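Local structure of acetaldehyde dehydrogenase (Acetylating) (Geobacillus thermoglucosidasius, 5J78) at residues Arg123-Ala128 with Lys464-Gly469; Ile138-Pro143 with Ser164-Ala169; Gly393-Ile398 with Arg417-Ala422. The protein probably catalyses the NAD-linked, coenzyme A-dependent interconversion of acetaldehyde and acetyl-CoA. All coordinates share one frame; numbering follows the deposited sequence.

Contact 1: residues Arg123-Ala128 with Lys464-Gly469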
loop_
_atom_site.group_PDB
_atom_site.type_symbol
_atom_site.label_atom_id
_atom_site.label_comp_id
_atom_site.label_asym_id
_atom_site.label_seq_id
_atom_site.Cartn_x
_atom_site.Cartn_y
_atom_site.Cartn_z
ATOM N N ARG A 123 -27.026 34.733 -21.094
ATOM C CA ARG A 123 -27.316 33.662 -22.066
ATOM C C ARG A 123 -26.742 32.302 -21.629
ATOM O O ARG A 123 -25.945 31.685 -22.338
ATOM C CB ARG A 123 -26.803 34.052 -23.458
ATOM C CG ARG A 123 -27.427 35.338 -24.009
ATOM C CD ARG A 123 -27.234 35.476 -25.520
ATOM N NE ARG A 123 -28.169 34.635 -26.258
ATOM C CZ ARG A 123 -28.158 34.477 -27.579
ATOM N NH1 ARG A 123 -27.254 35.095 -28.329
ATOM N NH2 ARG A 123 -29.042 33.687 -28.159
ATOM N N VAL A 124 -27.205 31.843 -20.465
ATOM C CA VAL A 124 -26.755 30.615 -19.824
ATOM C C VAL A 124 -27.955 29.922 -19.189
ATOM O O VAL A 124 -28.685 30.554 -18.416
ATOM C CB VAL A 124 -25.707 30.875 -18.699
ATOM C CG1 VAL A 124 -25.369 29.561 -17.936
ATOM C CG2 VAL A 124 -24.460 31.512 -19.245
ATOM N N TRP A 125 -28.163 28.646 -19.520
ATOM C CA TRP A 125 -29.129 27.798 -18.810
ATOM C C TRP A 125 -28.358 26.904 -17.840
ATOM O O TRP A 125 -27.302 26.358 -18.194
ATOM C CB TRP A 125 -29.934 26.893 -19.755
ATOM C CG TRP A 125 -30.544 27.545 -20.922
ATOM C CD1 TRP A 125 -30.863 28.864 -21.060
ATOM C CD2 TRP A 125 -30.918 26.905 -22.148
ATOM N NE1 TRP A 125 -31.413 29.083 -22.294
ATOM C CE2 TRP A 125 -31.460 27.900 -22.984
ATOM C CE3 TRP A 125 -30.848 25.588 -22.618
ATOM C CZ2 TRP A 125 -31.934 27.623 -24.264
ATOM C CZ3 TRP A 125 -31.322 25.308 -23.893
ATOM C CH2 TRP A 125 -31.856 26.321 -24.701
ATOM N N GLU A 126 -28.889 26.741 -16.637
ATOM C CA GLU A 126 -28.362 25.773 -15.677
ATOM C C GLU A 126 -29.219 24.525 -15.648
ATOM O O GLU A 126 -30.443 24.604 -15.486
ATOM C CB GLU A 126 -28.301 26.370 -14.283
ATOM C CG GLU A 126 -27.474 27.610 -14.142
ATOM C CD GLU A 126 -27.402 28.060 -12.668
ATOM O OE1 GLU A 126 -28.145 27.492 -11.839
ATOM O OE2 GLU A 126 -26.607 28.960 -12.342
ATOM N N ILE A 127 -28.571 23.376 -15.822
ATOM C CA ILE A 127 -29.239 22.086 -15.783
ATOM C C ILE A 127 -28.780 21.353 -14.522
ATOM O O ILE A 127 -27.577 21.274 -14.257
ATOM C CB ILE A 127 -28.915 21.225 -17.007
ATOM C CG1 ILE A 127 -29.297 21.936 -18.306
ATOM C CG2 ILE A 127 -29.628 19.887 -16.932
ATOM C CD1 ILE A 127 -28.647 21.281 -19.520
ATOM N N ALA A 128 -29.731 20.839 -13.747
ATOM C CA ALA A 128 -29.405 20.018 -12.583
ATOM C C ALA A 128 -29.028 18.624 -13.047
ATOM O O ALA A 128 -29.765 17.984 -13.803
ATOM C CB ALA A 128 -30.568 19.966 -11.609
ATOM N N LYS A 464 -24.720 21.705 -14.788
ATOM C CA LYS A 464 -24.256 21.822 -16.163
ATOM C C LYS A 464 -24.713 23.162 -16.725
ATOM O O LYS A 464 -25.850 23.585 -16.486
ATOM C CB LYS A 464 -24.798 20.676 -17.021
ATOM C CG LYS A 464 -24.524 19.269 -16.466
ATOM C CD LYS A 464 -24.953 18.167 -17.427
ATOM C CE LYS A 464 -26.442 18.248 -17.798
ATOM N NZ LYS A 464 -26.792 17.276 -18.882
ATOM N N ARG A 465 -23.836 23.842 -17.461
ATOM C CA ARG A 465 -24.177 25.167 -17.987
ATOM C C ARG A 465 -24.206 25.170 -19.513
ATOM O O ARG A 465 -23.204 24.890 -20.172
ATOM C CB ARG A 465 -23.197 26.204 -17.438
ATOM C CG ARG A 465 -23.278 26.283 -15.905
ATOM C CD ARG A 465 -22.131 27.029 -15.289
ATOM N NE ARG A 465 -22.383 27.363 -13.879
ATOM C CZ ARG A 465 -21.964 26.639 -12.839
ATOM N NH1 ARG A 465 -21.273 25.520 -13.017
ATOM N NH2 ARG A 465 -22.238 27.037 -11.603
ATOM N N VAL A 466 -25.388 25.426 -20.059
ATOM C CA VAL A 466 -25.564 25.626 -21.490
ATOM C C VAL A 466 -25.322 27.098 -21.792
ATOM O O VAL A 466 -26.100 27.951 -21.368
ATOM C CB VAL A 466 -26.967 25.228 -21.946
ATOM C CG1 VAL A 466 -27.100 25.377 -23.474
ATOM C CG2 VAL A 466 -27.301 23.788 -21.487
ATOM N N ALA A 467 -24.253 27.406 -22.517
ATOM C CA ALA A 467 -23.805 28.794 -22.624
ATOM C C ALA A 467 -23.551 29.203 -24.051
ATOM O O ALA A 467 -22.833 28.523 -24.784
ATOM C CB ALA A 467 -22.541 29.003 -21.781
ATOM N N PHE A 468 -24.136 30.328 -24.446
ATOM C CA PHE A 468 -24.136 30.723 -25.851
ATOM C C PHE A 468 -22.980 31.672 -26.126
ATOM O O PHE A 468 -22.572 32.451 -25.262
ATOM C CB PHE A 468 -25.456 31.404 -26.237
ATOM C CG PHE A 468 -26.645 30.487 -26.272
ATOM C CD1 PHE A 468 -27.196 29.984 -25.094
ATOM C CD2 PHE A 468 -27.247 30.165 -27.487
ATOM C CE1 PHE A 468 -28.313 29.145 -25.125
ATOM C CE2 PHE A 468 -28.369 29.332 -27.531
ATOM C CZ PHE A 468 -28.906 28.824 -26.338
ATOM N N GLY A 469 -22.465 31.625 -27.338
ATOM C CA GLY A 469 -21.494 32.621 -27.774
ATOM C C GLY A 469 -22.000 34.050 -27.617
ATOM O O GLY A 469 -23.050 34.404 -28.148
HETATM O O HOH W 1 -25.108 36.631 -28.182
HETATM O O HOH W 2 -24.410 29.503 -13.624
#
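An antiparallel strand pair in an arm of the subunit brings Trp-125 against Val-466 and Phe-468. Trp-125 and Val-466 form a hydrogen-bonded pair, with Trp-125 N 2.9 Å from Val-466 O and Val-466 N 2.8 Å from Trp-125 O. Ile-127 and Lys-464 repeat the pattern, and Phe-468 N adds a further bond to Arg-123 O. On the side of the sheet that carries Trp-125, the ring edge of Phe-468 approaches the face of the indole near its rim, Phe-468 CZ lying 3.9 Å from Trp-125 CZ2. The result is a T-shaped aromatic pair with planes at 65°. Val-466 continues the apolar row: its CG1 meets Trp-125 CE3, while its CG2 is pressed to 3.5 Å against Ile-127 CD1, closer than carbon atoms usually pack.

This is the pattern of the beta arm through which aldehyde dehydrogenases oligomerise. The pairing of Val-466 and its neighbours with a parallel strand of the second subunit carries the sheet across the interface. Lys-464 folds its CE over Ile-127 CG2 at 3.7 Å, bending at chi3 (-58°), and its NZ donates to Lys-413 O of that subunit.

At the Arg-123 end of the pair, Arg-123 and Val-124 form a G1 beta bulge opposite Asp-119. Arg-123 lays NH2 4.0 Å from Phe-468 CD2, guanidinium and ring 10° from parallel, while a water links Arg-123 NH1 to Gly-469 O. On the other side of the sheet, another water donates to Glu-126 OE2 at 2.6 Å and accepts from Arg-465 NE; Glu-126 is salt-bridged to Arg-117, and Arg-465 to Asp-453 of the second subunit.

Contact 2: residues Ile138-Pro143 with Ser164-Ala169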
loop_
_atom_site.group_PDB
_atom_site.type_symbol
_atom_site.label_atom_id
_atom_site.label_comp_id
_atom_site.label_asym_id
_atom_site.label_seq_id
_atom_site.Cartn_x
_atom_site.Cartn_y
_atom_site.Cartn_z
ATOM N N ILE A 138 -22.552 6.041 7.972
ATOM C CA ILE A 138 -23.445 6.419 9.087
ATOM C C ILE A 138 -22.804 6.235 10.460
ATOM O O ILE A 138 -22.287 5.169 10.768
ATOM C CB ILE A 138 -24.769 5.587 9.049
ATOM C CG1 ILE A 138 -25.473 5.730 7.679
ATOM C CG2 ILE A 138 -25.718 6.003 10.179
ATOM C CD1 ILE A 138 -25.945 7.156 7.359
ATOM N N PRO A 139 -22.875 7.266 11.316
ATOM C CA PRO A 139 -22.252 7.180 12.636
ATOM C C PRO A 139 -23.106 6.378 13.619
ATOM O O PRO A 139 -24.293 6.226 13.386
ATOM C CB PRO A 139 -22.153 8.643 13.070
ATOM C CG PRO A 139 -23.306 9.298 12.406
ATOM C CD PRO A 139 -23.516 8.574 11.100
ATOM N N SER A 140 -22.504 5.892 14.698
ATOM C CA SER A 140 -23.234 5.112 15.705
ATOM C C SER A 140 -24.053 5.995 16.674
ATOM O O SER A 140 -24.986 5.526 17.306
ATOM C CB SER A 140 -22.245 4.257 16.496
ATOM O OG SER A 140 -21.355 5.067 17.263
ATOM N N THR A 141 -23.694 7.275 16.759
ATOM C CA THR A 141 -24.355 8.252 17.616
ATOM C C THR A 141 -25.690 8.788 17.085
ATOM O O THR A 141 -26.608 9.057 17.875
ATOM C CB THR A 141 -23.445 9.459 17.851
ATOM O OG1 THR A 141 -22.908 9.899 16.594
ATOM C CG2 THR A 141 -22.313 9.107 18.807
ATOM N N ASN A 142 -25.789 8.949 15.766
ATOM C CA ASN A 142 -26.999 9.459 15.109
ATOM C C ASN A 142 -27.407 8.522 13.986
ATOM O O ASN A 142 -27.577 8.946 12.835
ATOM C CB ASN A 142 -26.780 10.872 14.536
ATOM C CG ASN A 142 -26.119 11.813 15.515
ATOM O OD1 ASN A 142 -26.464 11.851 16.702
ATOM N ND2 ASN A 142 -25.174 12.614 15.009
ATOM N N PRO A 143 -27.550 7.233 14.301
ATOM C CA PRO A 143 -27.693 6.241 13.232
ATOM C C PRO A 143 -28.937 6.448 12.357
ATOM O O PRO A 143 -28.809 6.555 11.151
ATOM C CB PRO A 143 -27.784 4.915 13.983
ATOM C CG PRO A 143 -28.097 5.289 15.420
ATOM C CD PRO A 143 -27.563 6.631 15.642
ATOM N N SER A 164 -23.689 2.563 4.706
ATOM C CA SER A 164 -22.739 1.744 5.455
ATOM C C SER A 164 -22.814 2.110 6.951
ATOM O O SER A 164 -22.332 3.180 7.349
ATOM C CB SER A 164 -21.312 1.936 4.913
ATOM O OG SER A 164 -20.382 1.072 5.553
ATOM N N PRO A 165 -23.425 1.231 7.779
ATOM C CA PRO A 165 -23.482 1.443 9.236
ATOM C C PRO A 165 -22.187 1.175 9.959
ATOM O O PRO A 165 -21.387 0.329 9.563
ATOM C CB PRO A 165 -24.515 0.415 9.723
ATOM C CG PRO A 165 -25.092 -0.203 8.527
ATOM C CD PRO A 165 -24.110 -0.017 7.406
ATOM N N HIS A 166 -22.009 1.913 11.040
ATOM C CA HIS A 166 -21.136 1.527 12.134
ATOM C C HIS A 166 -21.564 0.131 12.652
ATOM O O HIS A 166 -22.757 -0.162 12.768
ATOM C CB HIS A 166 -21.234 2.604 13.219
ATOM C CG HIS A 166 -20.155 2.548 14.254
ATOM N ND1 HIS A 166 -20.067 1.533 15.184
ATOM C CD2 HIS A 166 -19.160 3.420 14.550
ATOM C CE1 HIS A 166 -19.038 1.763 15.982
ATOM N NE2 HIS A 166 -18.474 2.903 15.621
ATOM N N PRO A 167 -20.607 -0.753 12.952
ATOM C CA PRO A 167 -21.035 -2.096 13.378
ATOM C C PRO A 167 -21.942 -2.124 14.635
ATOM O O PRO A 167 -22.827 -2.975 14.736
ATOM C CB PRO A 167 -19.711 -2.806 13.656
ATOM C CG PRO A 167 -18.722 -2.089 12.833
ATOM C CD PRO A 167 -19.147 -0.654 12.809
ATOM N N SER A 168 -21.772 -1.180 15.553
ATOM C CA SER A 168 -22.579 -1.201 16.773
ATOM C C SER A 168 -24.010 -0.655 16.555
ATOM O O SER A 168 -24.825 -0.612 17.496
ATOM C CB SER A 168 -21.877 -0.411 17.882
ATOM O OG SER A 168 -21.964 0.975 17.644
ATOM N N ALA A 169 -24.315 -0.260 15.317
ATOM C CA ALA A 169 -25.635 0.265 14.966
ATOM C C ALA A 169 -26.180 -0.339 13.662
ATOM O O ALA A 169 -27.031 0.263 12.999
ATOM C CB ALA A 169 -25.575 1.809 14.858
#
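Two backbone hydrogen bonds tie Ile-138 to residues 164-166, on the adjacent strand and the turn after it. Ile-138 N gives a nearly straight bond (162°) to Ser-164 O at 2.9 Å, and His-166 N returns a longer, more bent one to Ile-138 O at 3.3 Å. Past these bonds side chains carry the contact.

Side chains meet in a CH-pi interaction. Ser-140 CB sits over one face of the His-166 imidazole, 3.7 Å from the ring centroid and 17° off its normal. With CG of His-166 anti to the backbone N (chi1 -165°), the ring extends to the serine, and it is probably steadied by its own segment: Ser-168 N donates to His-166 ND1 at 3.2 Å, in the plane of the ring. Ser-168 OG also touches Ser-140 CB, at 3.5 Å. Ser-140 OG hydrogen-bonds a glycerol, probably from the crystallisation liquor.

Apolar packing is modest, with Pro-143 CB resting 3.9 Å from Ala-169 CB where helices 143-156 and 170-186 begin.

Strand 124-138, helix 143-156 and strand 160-165 form a beta-alpha-beta unit, consistent with the Rossmann-like cofactor domain of this family. Because His-166 ND1 accepts the Ser-168 N-H, a neutral ring protonated at NE2 is likely.

Contact 3: residues Gly393-Ile398 with Arg417-Ala422. With ACT (acetate ion), chain E.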
loop_
_atom_site.group_PDB
_atom_site.type_symbol
_atom_site.label_atom_id
_atom_site.label_comp_id
_atom_site.label_asym_id
_atom_site.label_seq_id
_atom_site.Cartn_x
_atom_site.Cartn_y
_atom_site.Cartn_z
ATOM N N GLY A 393 -12.972 24.050 12.872
ATOM C CA GLY A 393 -13.876 24.172 11.749
ATOM C C GLY A 393 -15.310 23.820 12.086
ATOM O O GLY A 393 -16.178 24.004 11.248
ATOM N N HIS A 394 -15.584 23.334 13.299
ATOM C CA HIS A 394 -16.923 22.798 13.562
ATOM C C HIS A 394 -17.888 23.873 14.053
ATOM O O HIS A 394 -18.510 24.555 13.227
ATOM C CB HIS A 394 -16.834 21.627 14.532
ATOM C CG HIS A 394 -18.016 20.721 14.472
ATOM N ND1 HIS A 394 -19.283 21.131 14.821
ATOM C CD2 HIS A 394 -18.134 19.434 14.067
ATOM C CE1 HIS A 394 -20.127 20.130 14.671
ATOM N NE2 HIS A 394 -19.457 19.087 14.210
ATOM N N THR A 395 -17.996 24.048 15.375
ATOM C CA THR A 395 -18.982 24.955 15.964
ATOM C C THR A 395 -18.442 25.660 17.200
ATOM O O THR A 395 -17.676 25.078 17.960
ATOM C CB THR A 395 -20.250 24.192 16.346
ATOM O OG1 THR A 395 -20.711 23.460 15.216
ATOM C CG2 THR A 395 -21.362 25.125 16.796
ATOM N N VAL A 396 -18.813 26.928 17.358
ATOM C CA VAL A 396 -18.646 27.642 18.625
ATOM C C VAL A 396 -19.957 28.309 19.031
ATOM O O VAL A 396 -20.877 28.458 18.214
ATOM C CB VAL A 396 -17.544 28.741 18.558
ATOM C CG1 VAL A 396 -16.168 28.133 18.367
ATOM C CG2 VAL A 396 -17.839 29.727 17.468
ATOM N N GLY A 397 -20.035 28.717 20.297
ATOM C CA GLY A 397 -21.173 29.465 20.796
ATOM C C GLY A 397 -20.790 30.669 21.643
ATOM O O GLY A 397 -19.695 30.735 22.221
ATOM N N ILE A 398 -21.706 31.628 21.708
ATOM C CA ILE A 398 -21.582 32.745 22.641
ATOM C C ILE A 398 -22.968 33.189 23.102
ATOM O O ILE A 398 -23.904 33.231 22.297
ATOM C CB ILE A 398 -20.828 33.955 22.006
ATOM C CG1 ILE A 398 -20.895 35.175 22.929
ATOM C CG2 ILE A 398 -21.410 34.302 20.625
ATOM C CD1 ILE A 398 -19.992 36.335 22.507
ATOM N N ARG A 417 -20.010 27.020 11.929
ATOM C CA ARG A 417 -21.250 27.408 12.606
ATOM C C ARG A 417 -20.894 28.208 13.853
ATOM O O ARG A 417 -20.323 27.653 14.773
ATOM C CB ARG A 417 -22.078 26.176 13.010
ATOM C CG ARG A 417 -22.784 25.432 11.847
ATOM C CD ARG A 417 -22.449 23.972 11.865
ATOM N NE ARG A 417 -21.006 23.813 11.718
ATOM C CZ ARG A 417 -20.379 23.597 10.565
ATOM N NH1 ARG A 417 -21.059 23.424 9.426
ATOM N NH2 ARG A 417 -19.063 23.512 10.556
ATOM N N ILE A 418 -21.245 29.493 13.878
ATOM C CA ILE A 418 -20.918 30.379 14.986
ATOM C C ILE A 418 -22.258 30.803 15.603
ATOM O O ILE A 418 -22.955 31.687 15.100
ATOM C CB ILE A 418 -20.067 31.579 14.530
ATOM C CG1 ILE A 418 -18.719 31.090 13.973
ATOM C CG2 ILE A 418 -19.769 32.515 15.704
ATOM C CD1 ILE A 418 -17.895 32.155 13.236
ATOM N N VAL A 419 -22.633 30.105 16.671
ATOM C CA VAL A 419 -24.012 30.153 17.179
ATOM C C VAL A 419 -24.147 31.227 18.262
ATOM O O VAL A 419 -23.404 31.221 19.234
ATOM C CB VAL A 419 -24.449 28.765 17.749
ATOM C CG1 VAL A 419 -25.861 28.808 18.298
ATOM C CG2 VAL A 419 -24.364 27.694 16.666
ATOM N N VAL A 420 -25.095 32.143 18.083
ATOM C CA VAL A 420 -25.324 33.221 19.042
ATOM C C VAL A 420 -26.674 33.037 19.741
ATOM O O VAL A 420 -27.734 32.930 19.095
ATOM C CB VAL A 420 -25.289 34.619 18.362
ATOM C CG1 VAL A 420 -25.400 35.728 19.405
ATOM C CG2 VAL A 420 -23.999 34.781 17.572
ATOM N N ASN A 421 -26.616 33.001 21.066
ATOM C CA ASN A 421 -27.818 32.948 21.904
ATOM C C ASN A 421 -28.749 31.822 21.501
ATOM O O ASN A 421 -29.937 32.039 21.233
ATOM C CB ASN A 421 -28.560 34.286 21.855
ATOM C CG ASN A 421 -27.784 35.409 22.548
ATOM O OD1 ASN A 421 -26.947 35.155 23.413
ATOM N ND2 ASN A 421 -28.062 36.654 22.165
ATOM N N ALA A 422 -28.177 30.624 21.430
ATOM C CA ALA A 422 -28.930 29.402 21.199
ATOM C C ALA A 422 -28.108 28.224 21.687
ATOM O O ALA A 422 -26.911 28.350 21.962
ATOM C CB ALA A 422 -29.293 29.243 19.715
HETATM C C ACT E . -23.200 17.168 13.986
HETATM O O ACT E . -22.073 17.182 13.459
HETATM O OXT ACT E . -23.327 17.884 15.011
HETATM C CH3 ACT E . -24.319 16.347 13.416
#
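Arg-417 crosses Thr-395 at about a right angle and then reaches the carbonyl of His-394. Its CB starts 3.8 Å from Thr-395 OG1, and the chain bends at chi2 (127°) and again at chi3, which keeps CD at the same 3.8 Å from Thr-395 OG1 and turns the guanidinium back toward the neighbouring strand. NE then donates to His-394 O at 3.0 Å, approaching from above the carbonyl plane, and NH2 reaches the same oxygen at 2.9 Å. The carbonyl lies at the edge of the guanidinium, held side-on by both nitrogens. Since the backbone N of Arg-417 also donates to it, at 3.2 Å, three N-H groups of one residue converge on His-394 O where the chain turns its corner. At the tip, NH2 has a further bond to Gly-442 O and NH1 one to Asn-454 OD1.

A methionine in its place would probably leave His-394 O with the backbone N-H as its one donor from this residue, and Gly-442 O and Asn-454 OD1 without their mates.

The His-394 ring is steadied by a 2.8 Å hydrogen bond between its ND1 and Thr-395 OG1, while NE2 makes a weak one, 3.3 Å, to O of an acetate ion. Further along, Val-396 CG2 lies beside Ile-418 CG2 at 3.8 Å, both side chains pointing the same way, and Ile-398 pairs likewise with Val-420.

Helix 403-410 covers this apolar side, completing the beta-alpha-beta crossover by which strands 395-399 and 415-420 lie parallel at the end of this chain's share of the catalytic-domain sheet of aldehyde dehydrogenases, which a strand of the second subunit continues.

In the fold
Contact 1 joins chain parts 336 residues apart, and contacts 2 and 3 follow one another inside the loop it closes. Contacts 1 and 2 share strand 124-138, which runs from the arm into the mixed sheet, yet their centres lie about 40 Å apart. Contact 3 belongs to the separate parallel sheet, its centre about 26 Å from that of contact 2, on the opposite side of the chain's centre; their nearest atoms are about 9 Å apart. Contacts 1 and 3, their centres about 38 Å apart within one chain, meet between chains: strand 461-468 pairs in parallel with strand 415-420 of a neighbouring subunit, so the arm extends that subunit's sheet and joins the two subunits.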